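Local coordinates for peptidase, M20/M25/M40 family (PDB 4EWT) that acts as a metal-dependent amidohydrolase of the M20 peptidase family, probably cleaving amide bonds of N-acylated substrates such as acyl amino acids at a two-manganese site, at the interface of chains A and B and the interface of chains A and C. Sequence-based numbering; all coordinates share one arbitrary frame. Chains: chain A/B/C, Peptidase, M20/M25/M40 family.

Contact 1: the interface of chains A and B. Residues chain A 220-221, 223-225; chain B 220-221, 223-225.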
ATOM      1  N   GLN A 220      -7.929  -2.111   3.837  1.00  9.82           N
ATOM      2  CA  GLN A 220      -8.954  -1.422   3.046  1.00 10.26           C
ATOM      3  C   GLN A 220      -9.659  -2.391   2.093  1.00 11.41           C
ATOM      4  O   GLN A 220     -10.775  -2.113   1.668  1.00 11.74           O
ATOM      5  CB  GLN A 220      -8.351  -0.251   2.262  1.00 10.04           C
ATOM      6  CG  GLN A 220      -7.603   0.782   3.169  1.00 10.05           C
ATOM      7  CD  GLN A 220      -8.354   1.093   4.451  1.00 11.85           C
ATOM      8  OE1 GLN A 220      -7.830   0.878   5.560  1.00 12.75           O
ATOM      9  NE2 GLN A 220      -9.579   1.597   4.315  1.00 10.46           N
ATOM     10  N   THR A 221      -9.010  -3.522   1.777  1.00 10.90           N
ATOM     11  CA  THR A 221      -9.611  -4.527   0.909  1.00 11.14           C
ATOM     12  C   THR A 221     -10.731  -5.305   1.562  1.00 11.51           C
ATOM     13  O   THR A 221     -11.522  -5.922   0.859  1.00 12.27           O
ATOM     14  CB  THR A 221      -8.595  -5.544   0.348  1.00 10.89           C
ATOM     15  OG1 THR A 221      -7.930  -6.207   1.440  1.00 11.18           O
ATOM     16  CG2 THR A 221      -7.584  -4.858  -0.573  1.00 10.48           C
ATOM     17  N   VAL A 223     -13.392  -4.002   3.218  1.00 13.14           N
ATOM     18  CA  VAL A 223     -14.596  -3.349   2.738  1.00 12.65           C
ATOM     19  C   VAL A 223     -14.602  -3.329   1.205  1.00 13.31           C
ATOM     20  O   VAL A 223     -15.652  -3.536   0.581  1.00 14.24           O
ATOM     21  CB  VAL A 223     -14.823  -1.945   3.396  1.00 12.52           C
ATOM     22  CG1 VAL A 223     -15.933  -1.173   2.700  1.00 12.29           C
ATOM     23  CG2 VAL A 223     -15.189  -2.105   4.897  1.00 11.68           C
ATOM     24  N   SER A 224     -13.449  -3.121   0.578  1.00 12.53           N
ATOM     25  CA  SER A 224     -13.484  -2.767  -0.849  1.00 12.84           C
ATOM     26  C   SER A 224     -13.541  -3.975  -1.779  1.00 12.66           C
ATOM     27  O   SER A 224     -13.887  -3.828  -2.962  1.00 13.56           O
ATOM     28  CB  SER A 224     -12.285  -1.875  -1.225  1.00 12.29           C
ATOM     29  OG  SER A 224     -11.145  -2.678  -1.468  1.00 11.63           O
ATOM     30  N   ARG A 225     -13.220  -5.145  -1.268  1.00 11.80           N
ATOM     31  CA  ARG A 225     -13.126  -6.366  -2.029  1.00 12.78           C
ATOM     32  C   ARG A 225     -13.926  -7.530  -1.420  1.00 13.03           C
ATOM     33  O   ARG A 225     -14.623  -8.201  -2.097  1.00 13.23           O
ATOM     34  CB  ARG A 225     -11.676  -6.738  -2.334  1.00 12.13           C
ATOM     35  CG  ARG A 225     -10.896  -5.790  -3.141  1.00 11.61           C
ATOM     36  CD  ARG A 225     -11.181  -5.936  -4.573  1.00 12.24           C
ATOM     37  NE  ARG A 225     -12.348  -5.224  -4.986  1.00 12.82           N
ATOM     38  CZ  ARG A 225     -12.872  -5.234  -6.191  1.00 13.19           C
ATOM     39  NH1 ARG A 225     -12.375  -5.947  -7.143  1.00 13.49           N
ATOM     40  NH2 ARG A 225     -13.920  -4.544  -6.429  1.00 13.62           N
TER
ATOM     41  N   GLN B 220      -8.356   1.353  -3.342  1.00 10.54           N
ATOM     42  CA  GLN B 220      -9.250   0.600  -2.444  1.00 10.63           C
ATOM     43  C   GLN B 220      -9.990   1.510  -1.462  1.00 10.84           C
ATOM     44  O   GLN B 220     -11.083   1.181  -1.017  1.00 11.36           O
ATOM     45  CB  GLN B 220      -8.466  -0.504  -1.697  1.00 10.83           C
ATOM     46  CG  GLN B 220      -7.805  -1.545  -2.661  1.00 11.25           C
ATOM     47  CD  GLN B 220      -8.751  -1.957  -3.784  1.00 13.09           C
ATOM     48  OE1 GLN B 220      -9.833  -2.456  -3.519  1.00 13.74           O
ATOM     49  NE2 GLN B 220      -8.343  -1.743  -5.039  1.00 10.63           N
ATOM     50  N   THR B 221      -9.401   2.667  -1.158  1.00 10.91           N
ATOM     51  CA  THR B 221      -9.975   3.626  -0.230  1.00 11.25           C
ATOM     52  C   THR B 221     -11.193   4.329  -0.798  1.00 11.49           C
ATOM     53  O   THR B 221     -11.995   4.895  -0.039  1.00 11.89           O
ATOM     54  CB  THR B 221      -8.949   4.716   0.228  1.00 11.39           C
ATOM     55  OG1 THR B 221      -8.526   5.514  -0.884  1.00 11.33           O
ATOM     56  CG2 THR B 221      -7.721   4.106   0.920  1.00 11.25           C
ATOM     57  N   VAL B 223     -13.844   2.969  -2.220  1.00 13.49           N
ATOM     58  CA  VAL B 223     -14.956   2.251  -1.666  1.00 14.30           C
ATOM     59  C   VAL B 223     -14.858   2.111  -0.143  1.00 14.38           C
ATOM     60  O   VAL B 223     -15.810   2.201   0.496  1.00 15.07           O
ATOM     61  CB  VAL B 223     -15.213   0.885  -2.368  1.00 15.51           C
ATOM     62  CG1 VAL B 223     -16.188   0.041  -1.664  1.00 15.66           C
ATOM     63  CG2 VAL B 223     -15.546   1.019  -3.822  1.00 15.01           C
ATOM     64  N   SER B 224     -13.676   1.933   0.401  1.00 13.46           N
ATOM     65  CA  SER B 224     -13.531   1.621   1.819  1.00 13.39           C
ATOM     66  C   SER B 224     -13.582   2.862   2.728  1.00 13.20           C
ATOM     67  O   SER B 224     -13.861   2.724   3.921  1.00 13.31           O
ATOM     68  CB  SER B 224     -12.262   0.811   2.103  1.00 13.01           C
ATOM     69  OG  SER B 224     -11.119   1.661   2.189  1.00 15.27           O
ATOM     70  N   ARG B 225     -13.328   4.051   2.168  1.00 12.50           N
ATOM     71  CA  ARG B 225     -13.309   5.307   2.965  1.00 13.03           C
ATOM     72  C   ARG B 225     -14.155   6.458   2.388  1.00 13.53           C
ATOM     73  O   ARG B 225     -14.660   7.299   3.132  1.00 14.48           O
ATOM     74  CB  ARG B 225     -11.865   5.804   3.207  1.00 12.92           C
ATOM     75  CG  ARG B 225     -10.901   4.854   4.038  1.00 12.77           C
ATOM     76  CD  ARG B 225     -11.090   4.996   5.537  1.00 13.55           C
ATOM     77  NE  ARG B 225     -12.259   4.249   6.009  1.00 14.34           N
ATOM     78  CZ  ARG B 225     -12.674   4.196   7.266  1.00 14.43           C
ATOM     79  NH1 ARG B 225     -12.039   4.862   8.205  1.00 14.93           N
ATOM     80  NH2 ARG B 225     -13.746   3.471   7.583  1.00 15.32           N
TER
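In this helix-to-helix contact of the deposited assembly, which may or may not persist in solution, two copies of helix 208-226 meet near their C-terminal ends across a two-fold axis, so each offers the same Gln, Val and Ser to its twin. Hydrogen bonds between glutamine and serine cross the axis in both directions. A:Gln220 NE2, the side-chain amide nitrogen, donates to the hydroxyl B:Ser224 OG at 2.6 Å, with the hydroxyl close to the amide plane and 155° at the hydrogen. In the twin, A:Ser224 OG donates to the amide oxygen B:Gln220 OE1 at 2.4 Å, in the carbonyl plane on a lone pair; that length is unusually short and should not be read as extra strength. The two amides are modelled with N and O exchanged, chi3 121° in A:Gln220 against -58° in B:Gln220, a choice that diffraction at 2.10 Å hardly settles by itself. Both glutamines bend at chi2, which turns the amide toward the opposing serine, whose OG occupies the crowded position between its own backbone N and carbonyl carbon.

Apolar contacts lie close to the axis. The glutamine CB methylenes face each other at 4.0 Å (A:Gln220 CB to B:Gln220 CB), and A:Val223 CG1, anti to its backbone N, lies 3.8 Å from B:Ser224 CA. The A:Thr221 and B:Gln220 side chains cross obliquely, methyl CG2 meeting CG.

Within each chain the arginine folds back on the preceding serine's carbonyl: B:Arg225 NE bonds B:Ser224 O at 3.0 Å, from above the carbonyl plane.

Contact 2: the interface of chains A and C. Residues chain A 209-210, 213, 216-217, 240; chain C 209, 213, 216-217, 240.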
ATOM      1  N   ILE A 209       6.475  -0.115  12.507  1.00 12.40           N
ATOM      2  CA  ILE A 209       5.687   0.965  11.888  1.00 12.30           C
ATOM      3  C   ILE A 209       5.409   0.644  10.417  1.00 11.42           C
ATOM      4  O   ILE A 209       4.298   0.802   9.958  1.00 11.74           O
ATOM      5  CB  ILE A 209       6.327   2.364  12.097  1.00 12.59           C
ATOM      6  CG1 ILE A 209       6.090   2.795  13.552  1.00 14.04           C
ATOM      7  CG2 ILE A 209       5.750   3.410  11.096  1.00 12.13           C
ATOM      8  CD1 ILE A 209       6.927   3.986  14.023  1.00 13.75           C
ATOM      9  N   VAL A 210       6.431   0.220   9.682  1.00 11.39           N
ATOM     10  CA  VAL A 210       6.276  -0.221   8.309  1.00 10.94           C
ATOM     11  C   VAL A 210       5.258  -1.380   8.241  1.00 10.66           C
ATOM     12  O   VAL A 210       4.335  -1.331   7.442  1.00 10.30           O
ATOM     13  CB  VAL A 210       7.653  -0.634   7.722  1.00 11.11           C
ATOM     14  CG1 VAL A 210       7.490  -1.526   6.504  1.00 10.78           C
ATOM     15  CG2 VAL A 210       8.518   0.600   7.427  1.00 11.35           C
ATOM     16  N   SER A 213       1.780  -0.098   9.006  1.00 10.34           N
ATOM     17  CA  SER A 213       1.331   0.759   7.895  1.00 10.40           C
ATOM     18  C   SER A 213       0.901  -0.065   6.688  1.00 10.44           C
ATOM     19  O   SER A 213      -0.087   0.277   6.033  1.00  9.65           O
ATOM     20  CB  SER A 213       2.424   1.728   7.479  1.00 10.27           C
ATOM     21  OG  SER A 213       2.565   2.725   8.489  1.00 12.50           O
ATOM     22  N   VAL A 216      -2.492  -1.402   7.515  1.00 10.50           N
ATOM     23  CA  VAL A 216      -3.595  -0.445   7.356  1.00 10.54           C
ATOM     24  C   VAL A 216      -4.014  -0.355   5.885  1.00 10.73           C
ATOM     25  O   VAL A 216      -5.205  -0.383   5.608  1.00 10.27           O
ATOM     26  CB  VAL A 216      -3.291   0.961   7.983  1.00 11.00           C
ATOM     27  CG1 VAL A 216      -4.374   1.970   7.652  1.00 11.33           C
ATOM     28  CG2 VAL A 216      -3.134   0.854   9.533  1.00 10.30           C
ATOM     29  N   THR A 217      -3.043  -0.289   4.958  1.00 10.43           N
ATOM     30  CA  THR A 217      -3.328  -0.260   3.534  1.00 10.67           C
ATOM     31  C   THR A 217      -4.024  -1.533   3.037  1.00 10.05           C
ATOM     32  O   THR A 217      -4.993  -1.449   2.279  1.00  9.49           O
ATOM     33  CB  THR A 217      -2.045  -0.031   2.672  1.00 12.21           C
ATOM     34  OG1 THR A 217      -1.164  -1.158   2.835  1.00 14.29           O
ATOM     35  CG2 THR A 217      -1.335   1.259   3.076  1.00 12.76           C
ATOM     36  N   PHE A 240      -3.566   4.288  15.972  1.00 14.27           N
ATOM     37  CA  PHE A 240      -2.331   3.656  15.522  1.00 13.66           C
ATOM     38  C   PHE A 240      -1.283   4.211  16.487  1.00 13.87           C
ATOM     39  O   PHE A 240      -0.761   5.315  16.290  1.00 13.79           O
ATOM     40  CB  PHE A 240      -2.061   4.047  14.058  1.00 12.35           C
ATOM     41  CG  PHE A 240      -0.882   3.317  13.397  1.00 12.72           C
ATOM     42  CD1 PHE A 240      -1.070   2.604  12.232  1.00 14.19           C
ATOM     43  CD2 PHE A 240       0.406   3.410  13.903  1.00 14.05           C
ATOM     44  CE1 PHE A 240       0.003   1.950  11.595  1.00 15.85           C
ATOM     45  CE2 PHE A 240       1.488   2.751  13.285  1.00 15.51           C
ATOM     46  CZ  PHE A 240       1.283   2.029  12.132  1.00 14.79           C
TER
ATOM     47  N   ILE C 209      -4.964   8.499   9.641  1.00 10.30           N
ATOM     48  CA  ILE C 209      -4.228   7.233   9.852  1.00 11.07           C
ATOM     49  C   ILE C 209      -4.020   6.483   8.508  1.00 11.91           C
ATOM     50  O   ILE C 209      -2.930   5.963   8.214  1.00 12.08           O
ATOM     51  CB  ILE C 209      -4.910   6.330  10.921  1.00 10.96           C
ATOM     52  CG1 ILE C 209      -4.599   6.875  12.311  1.00 11.33           C
ATOM     53  CG2 ILE C 209      -4.381   4.878  10.860  1.00 10.89           C
ATOM     54  CD1 ILE C 209      -5.442   6.245  13.459  1.00 10.45           C
ATOM     55  N   SER C 213      -0.518   6.036   6.765  1.00 11.54           N
ATOM     56  CA  SER C 213      -0.119   4.664   6.458  1.00 11.46           C
ATOM     57  C   SER C 213       0.308   4.515   4.990  1.00 11.87           C
ATOM     58  O   SER C 213       1.321   3.868   4.687  1.00 12.24           O
ATOM     59  CB  SER C 213      -1.253   3.703   6.772  1.00 11.58           C
ATOM     60  OG  SER C 213      -1.319   3.473   8.192  1.00 12.21           O
ATOM     61  N   VAL C 216       3.755   6.061   4.518  1.00 11.52           N
ATOM     62  CA  VAL C 216       4.895   5.251   4.963  1.00 12.98           C
ATOM     63  C   VAL C 216       5.235   4.166   3.931  1.00 14.02           C
ATOM     64  O   VAL C 216       6.392   3.774   3.739  1.00 15.06           O
ATOM     65  CB  VAL C 216       4.599   4.610   6.341  1.00 12.59           C
ATOM     66  CG1 VAL C 216       5.627   3.513   6.687  1.00 13.14           C
ATOM     67  CG2 VAL C 216       4.565   5.708   7.417  1.00 11.46           C
ATOM     68  N   THR C 217       4.188   3.701   3.279  1.00 14.09           N
ATOM     69  CA  THR C 217       4.247   2.697   2.258  1.00 15.29           C
ATOM     70  C   THR C 217       4.961   3.235   1.024  1.00 15.32           C
ATOM     71  O   THR C 217       5.915   2.624   0.552  1.00 15.48           O
ATOM     72  CB  THR C 217       2.771   2.268   2.016  1.00 16.46           C
ATOM     73  OG1 THR C 217       2.522   1.044   2.690  1.00 16.49           O
ATOM     74  CG2 THR C 217       2.377   2.191   0.625  1.00 15.25           C
ATOM     75  N   PHE C 240       5.212   7.184  14.741  1.00 11.82           N
ATOM     76  CA  PHE C 240       3.958   7.358  14.016  1.00 12.17           C
ATOM     77  C   PHE C 240       2.920   7.528  15.115  1.00 12.05           C
ATOM     78  O   PHE C 240       2.417   6.550  15.706  1.00 12.39           O
ATOM     79  CB  PHE C 240       3.683   6.141  13.109  1.00 12.23           C
ATOM     80  CG  PHE C 240       2.442   6.264  12.248  1.00 13.64           C
ATOM     81  CD1 PHE C 240       2.521   6.098  10.864  1.00 14.65           C
ATOM     82  CD2 PHE C 240       1.180   6.488  12.818  1.00 13.21           C
ATOM     83  CE1 PHE C 240       1.356   6.186  10.059  1.00 13.61           C
ATOM     84  CE2 PHE C 240       0.017   6.572  12.023  1.00 13.82           C
ATOM     85  CZ  PHE C 240       0.111   6.437  10.641  1.00 12.36           C
TER
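This A-C contact probably corresponds to the dimer interface common in the M20 peptidase family; in it, helix 208-226 and strand 233-242 of one chain face their two-fold mates through apolar groups. At the centre the rings of A:Phe240 and C:Phe240 stack, centroids 4.0 Å apart and planes tilted by 28°. The overlap is offset: CE2 of each ring stands over the rim of the other, and the two side chains cross at about a right angle. Where the tilt brings the rims together, A:Phe240 CD2 lies 3.4 Å from C:Phe240 CD2. Beside the stack A:Ile209 crosses C:Phe240 obliquely, A:Ile209 CG2 lying 4.0 Å from C:Phe240 CB.

Serine meets valine in both directions. A:Val216 CB approaches C:Ser213 CB at 3.6 Å, and A:Ser213 CB touches C:Val216 CG1 at 3.8 Å, consistent with small side chains allowing a close helix approach. A:Thr217 and C:Thr217 point tip to tip further along.

In the next layer, both phenylalanines have CG anti to the backbone N (chi1 -173° in A:Phe240). The serine hydroxyls turn back to their own helix: A:Ser213 OG donates to A:Ile209 O at 3.0 Å, from above the carbonyl plane, which satisfies the hydroxyl against an apolar neighbour. At the edge of A:Phe240, in its plane, sit A:Ile209 O, A:Ser213 N and A:Val216 CG2.

Contact 3: the interface of chains A and C. Residues chain A 207, 209, 242, 244-250; chain C 236-240, 256-258.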
ATOM      1  N   ASP A 207      10.893  -3.465  11.420  1.00 14.30           N
ATOM      2  CA  ASP A 207      10.185  -2.205  11.630  1.00 14.94           C
ATOM      3  C   ASP A 207       8.682  -2.443  11.869  1.00 13.49           C
ATOM      4  O   ASP A 207       7.965  -2.833  10.965  1.00 12.68           O
ATOM      5  CB  ASP A 207      10.454  -1.347  10.375  1.00 14.36           C
ATOM      6  CG  ASP A 207      10.154   0.113  10.565  1.00 19.09           C
ATOM      7  OD1 ASP A 207       9.224   0.459  11.342  1.00 20.99           O
ATOM      8  OD2 ASP A 207      10.846   0.932   9.894  1.00 22.57           O
ATOM      9  N   ILE A 209       6.475  -0.115  12.507  1.00 12.40           N
ATOM     10  CA  ILE A 209       5.687   0.965  11.888  1.00 12.30           C
ATOM     11  C   ILE A 209       5.409   0.644  10.417  1.00 11.42           C
ATOM     12  O   ILE A 209       4.298   0.802   9.958  1.00 11.74           O
ATOM     13  CB  ILE A 209       6.327   2.364  12.097  1.00 12.59           C
ATOM     14  CG1 ILE A 209       6.090   2.795  13.552  1.00 14.04           C
ATOM     15  CG2 ILE A 209       5.750   3.410  11.096  1.00 12.13           C
ATOM     16  CD1 ILE A 209       6.927   3.986  14.023  1.00 13.75           C
ATOM     17  N   GLY A 242       2.038   4.384  17.549  1.00 15.93           N
ATOM     18  CA  GLY A 242       3.416   4.106  17.128  1.00 15.52           C
ATOM     19  C   GLY A 242       4.405   5.203  17.510  1.00 16.00           C
ATOM     20  O   GLY A 242       5.445   5.365  16.861  1.00 15.35           O
ATOM     21  N   GLY A 244       7.374   7.104  19.082  1.00 21.63           N
ATOM     22  CA  GLY A 244       8.681   6.571  19.401  1.00 23.63           C
ATOM     23  C   GLY A 244       9.709   7.664  19.424  1.00 25.43           C
ATOM     24  O   GLY A 244       9.390   8.817  19.675  1.00 25.43           O
ATOM     25  N   GLN A 245      10.941   7.276  19.143  1.00 27.22           N
ATOM     26  CA  GLN A 245      12.073   8.163  19.149  1.00 30.26           C
ATOM     27  C   GLN A 245      12.592   8.263  17.715  1.00 30.60           C
ATOM     28  O   GLN A 245      12.667   7.260  16.992  1.00 29.46           O
ATOM     29  CB  GLN A 245      13.149   7.623  20.097  1.00 31.30           C
ATOM     30  CG  GLN A 245      12.566   6.891  21.311  1.00 35.16           C
ATOM     31  CD  GLN A 245      13.543   6.737  22.466  1.00 41.66           C
ATOM     32  OE1 GLN A 245      14.763   6.805  22.289  1.00 44.19           O
ATOM     33  NE2 GLN A 245      13.004   6.534  23.671  1.00 43.84           N
ATOM     34  N   PHE A 246      12.945   9.482  17.311  1.00 32.33           N
ATOM     35  CA  PHE A 246      13.392   9.777  15.943  1.00 32.66           C
ATOM     36  C   PHE A 246      14.174   8.755  15.121  1.00 31.70           C
ATOM     37  O   PHE A 246      13.805   8.414  13.966  1.00 30.93           O
ATOM     38  CB  PHE A 246      14.341  10.985  15.965  1.00 34.36           C
ATOM     39  CG  PHE A 246      13.664  12.250  15.637  1.00 36.35           C
ATOM     40  CD1 PHE A 246      13.212  12.477  14.340  1.00 37.42           C
ATOM     41  CD2 PHE A 246      13.411  13.196  16.625  1.00 39.32           C
ATOM     42  CE1 PHE A 246      12.543  13.666  14.012  1.00 39.25           C
ATOM     43  CE2 PHE A 246      12.741  14.393  16.313  1.00 41.85           C
ATOM     44  CZ  PHE A 246      12.307  14.623  15.005  1.00 40.73           C
ATOM     45  N   ASN A 247      15.226   8.268  15.785  1.00 30.97           N
ATOM     46  CA  ASN A 247      16.308   7.488  15.200  1.00 29.38           C
ATOM     47  C   ASN A 247      16.419   6.083  15.794  1.00 28.11           C
ATOM     48  O   ASN A 247      17.510   5.493  15.840  1.00 28.39           O
ATOM     49  CB  ASN A 247      17.569   8.198  15.614  1.00 30.80           C
ATOM     50  CG  ASN A 247      17.466   8.701  17.019  1.00 31.44           C
ATOM     51  OD1 ASN A 247      16.453   8.454  17.699  1.00 27.75           O
ATOM     52  ND2 ASN A 247      18.471   9.448  17.463  1.00 33.24           N
ATOM     53  N   VAL A 248      15.300   5.584  16.297  1.00 25.74           N
ATOM     54  CA  VAL A 248      15.214   4.215  16.777  1.00 23.68           C
ATOM     55  C   VAL A 248      14.125   3.581  15.935  1.00 21.49           C
ATOM     56  O   VAL A 248      13.030   4.132  15.820  1.00 20.64           O
ATOM     57  CB  VAL A 248      14.849   4.170  18.291  1.00 24.66           C
ATOM     58  CG1 VAL A 248      14.572   2.749  18.768  1.00 24.43           C
ATOM     59  CG2 VAL A 248      15.972   4.802  19.141  1.00 25.15           C
ATOM     60  N   ILE A 249      14.437   2.461  15.298  1.00 19.70           N
ATOM     61  CA  ILE A 249      13.410   1.683  14.599  1.00 18.00           C
ATOM     62  C   ILE A 249      12.434   1.096  15.618  1.00 18.07           C
ATOM     63  O   ILE A 249      12.841   0.417  16.565  1.00 18.10           O
ATOM     64  CB  ILE A 249      14.031   0.582  13.707  1.00 17.56           C
ATOM     65  CG1 ILE A 249      14.691   1.223  12.486  1.00 17.95           C
ATOM     66  CG2 ILE A 249      12.954  -0.435  13.259  1.00 16.10           C
ATOM     67  CD1 ILE A 249      15.835   0.418  11.915  1.00 16.63           C
ATOM     68  N   LYS A 250      11.152   1.385  15.425  1.00 17.50           N
ATOM     69  CA  LYS A 250      10.124   1.087  16.410  1.00 18.15           C
ATOM     70  C   LYS A 250       9.802  -0.417  16.528  1.00 18.66           C
ATOM     71  O   LYS A 250       9.538  -1.091  15.529  1.00 18.25           O
ATOM     72  CB  LYS A 250       8.873   1.931  16.113  1.00 16.97           C
ATOM     73  CG  LYS A 250       7.718   1.780  17.099  1.00 17.00           C
ATOM     74  CD  LYS A 250       7.920   2.642  18.341  1.00 19.62           C
ATOM     75  CE  LYS A 250       7.039   2.184  19.496  1.00 20.75           C
ATOM     76  NZ  LYS A 250       7.373   2.880  20.774  1.00 23.05           N
TER
ATOM     77  N   THR C 236      14.077   6.154   7.791  1.00 15.38           N
ATOM     78  CA  THR C 236      13.341   5.474   8.870  1.00 15.93           C
ATOM     79  C   THR C 236      12.251   6.370   9.459  1.00 15.52           C
ATOM     80  O   THR C 236      12.498   7.543   9.763  1.00 15.63           O
ATOM     81  CB  THR C 236      14.304   5.061   9.995  1.00 16.69           C
ATOM     82  OG1 THR C 236      15.103   3.966   9.538  1.00 16.78           O
ATOM     83  CG2 THR C 236      13.537   4.638  11.248  1.00 16.85           C
ATOM     84  N   ILE C 237      11.032   5.846   9.585  1.00 14.89           N
ATOM     85  CA  ILE C 237      10.023   6.531  10.390  1.00 13.88           C
ATOM     86  C   ILE C 237      10.046   5.887  11.775  1.00 13.36           C
ATOM     87  O   ILE C 237       9.600   4.748  11.932  1.00 13.18           O
ATOM     88  CB  ILE C 237       8.596   6.423   9.784  1.00 13.86           C
ATOM     89  CG1 ILE C 237       8.537   7.056   8.387  1.00 15.60           C
ATOM     90  CG2 ILE C 237       7.589   7.078  10.700  1.00 15.05           C
ATOM     91  CD1 ILE C 237       8.991   8.521   8.327  1.00 15.84           C
ATOM     92  N   GLY C 238      10.559   6.608  12.772  1.00 12.12           N
ATOM     93  CA  GLY C 238      10.678   6.051  14.132  1.00 12.23           C
ATOM     94  C   GLY C 238       9.466   6.326  15.009  1.00 12.11           C
ATOM     95  O   GLY C 238       9.283   5.697  16.042  1.00 12.22           O
ATOM     96  N   SER C 239       8.636   7.281  14.591  1.00 11.72           N
ATOM     97  CA  SER C 239       7.493   7.704  15.358  1.00 11.61           C
ATOM     98  C   SER C 239       6.287   7.915  14.456  1.00 12.01           C
ATOM     99  O   SER C 239       6.338   8.697  13.489  1.00 11.76           O
ATOM    100  CB  SER C 239       7.837   8.982  16.134  1.00 12.25           C
ATOM    101  OG  SER C 239       6.856   9.277  17.133  1.00 13.46           O
ATOM    102  N   PHE C 240       5.212   7.184  14.741  1.00 11.82           N
ATOM    103  CA  PHE C 240       3.958   7.358  14.016  1.00 12.17           C
ATOM    104  C   PHE C 240       2.920   7.528  15.115  1.00 12.05           C
ATOM    105  O   PHE C 240       2.417   6.550  15.706  1.00 12.39           O
ATOM    106  CB  PHE C 240       3.683   6.141  13.109  1.00 12.23           C
ATOM    107  CG  PHE C 240       2.442   6.264  12.248  1.00 13.64           C
ATOM    108  CD1 PHE C 240       2.521   6.098  10.864  1.00 14.65           C
ATOM    109  CD2 PHE C 240       1.180   6.488  12.818  1.00 13.21           C
ATOM    110  CE1 PHE C 240       1.356   6.186  10.059  1.00 13.61           C
ATOM    111  CE2 PHE C 240       0.017   6.572  12.023  1.00 13.82           C
ATOM    112  CZ  PHE C 240       0.111   6.437  10.641  1.00 12.36           C
ATOM    113  N   GLU C 256       7.449  11.283  12.624  1.00 16.51           N
ATOM    114  CA  GLU C 256       8.827  11.770  12.744  1.00 17.26           C
ATOM    115  C   GLU C 256       9.782  10.790  12.071  1.00 16.77           C
ATOM    116  O   GLU C 256       9.652   9.580  12.215  1.00 16.59           O
ATOM    117  CB  GLU C 256       9.219  12.033  14.206  1.00 17.69           C
ATOM    118  CG  GLU C 256       8.317  13.052  14.901  1.00 20.60           C
ATOM    119  CD  GLU C 256       8.755  13.417  16.306  1.00 25.79           C
ATOM    120  OE1 GLU C 256       9.415  12.601  16.989  1.00 30.50           O
ATOM    121  OE2 GLU C 256       8.429  14.535  16.742  1.00 29.73           O
ATOM    122  N   GLY C 257      10.750  11.334  11.350  1.00 16.22           N
ATOM    123  CA  GLY C 257      11.648  10.531  10.570  1.00 16.25           C
ATOM    124  C   GLY C 257      13.100  10.885  10.773  1.00 16.85           C
ATOM    125  O   GLY C 257      13.427  11.938  11.299  1.00 16.35           O
ATOM    126  N   ASP C 258      13.951   9.996  10.284  1.00 17.07           N
ATOM    127  CA  ASP C 258      15.381  10.008  10.512  1.00 18.18           C
ATOM    128  C   ASP C 258      15.964   9.546   9.177  1.00 17.00           C
ATOM    129  O   ASP C 258      15.561   8.488   8.653  1.00 15.99           O
ATOM    130  CB  ASP C 258      15.641   9.002  11.651  1.00 20.22           C
ATOM    131  CG  ASP C 258      17.078   8.605  11.789  1.00 25.37           C
ATOM    132  OD1 ASP C 258      17.332   7.397  12.038  1.00 31.64           O
ATOM    133  OD2 ASP C 258      17.957   9.487  11.682  1.00 32.63           O
TER
HETATM  134  O   HOH W   1      10.022   3.266   9.322  1.00  4.57           O
HETATM  135  O   HOH W   2      11.268   4.717  17.543  1.00  6.69           O
HETATM  136  O   HOH W   3      10.286   2.460  12.805  1.00  9.09           O
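Water 2 is the best-held polar atom, with four contacts of hydrogen-bonding length: to A:Gln245 N, A:Gln245 O, A:Val248 O and C:Gly238 O. Water 2 lies 2.5 Å from A:Val248 O and 2.7 Å from C:Gly238 O. Three carbonyls around one water exceed its two hydrogens, so these bonds probably share them; A:Gln245 is itself poorly ordered. Water 3 joins three groups, the carboxylate A:Asp207 OD1, the backbone amide A:Lys250 N and the carbonyl C:Ile237 O, the last at 2.5 Å. Water 1 links A:Asp207 OD2 to both backbone polar atoms of C:Ile237. The A:Asp207 carboxylate is thus bridged by waters 1 and 3 to the backbone of C:Ile237.

Direct polar contact is mostly main chain, with a serine hydroxyl as one acceptor. C:Phe240 N donates to A:Gly242 O at 2.8 Å, nearly straight (175° at the hydrogen) but from well above the carbonyl plane; the return bond is weak. A:Gly244 N donates to the hydroxyl C:Ser239 OG at 3.0 Å, that OG being anti to its backbone N.

Apolar cover comes from A:Ile249, which crosses C:Thr236 at about a right angle, A:Ile249 CG1 lying 3.8 Å from C:Thr236 CG2. The poorly ordered A:Phe246 ring lies flat on the C:Glu256 carboxylate, planes 9° apart, with C:Glu256 OE1 over the rim.

A:Gly242 and C:Phe240 form an antiparallel bridge between the two copies of strand 233-242, and chain A residues 244-247 curl from that strand's end over strands 233-242 and 252-261 of chain C.

Helix 208-226 of chain A serves all three contacts, meeting chain B near its C-terminal end in contact 1 and chain C toward its N-terminal end in contacts 2 and 3. The C-alpha centres of contacts 1 and 2 lie about 16 Å apart, and those of contacts 1 and 3 about 27 Å. Contacts 2 and 3, about 11 Å apart, share A:Ile209 and C:Phe240 and form one continuous A-C interface of helix and edge strand. That pairing resembles an M20-family dimer; contact 1 may then join such dimers in the four-chain assembly, though the structure alone does not show its role in solution.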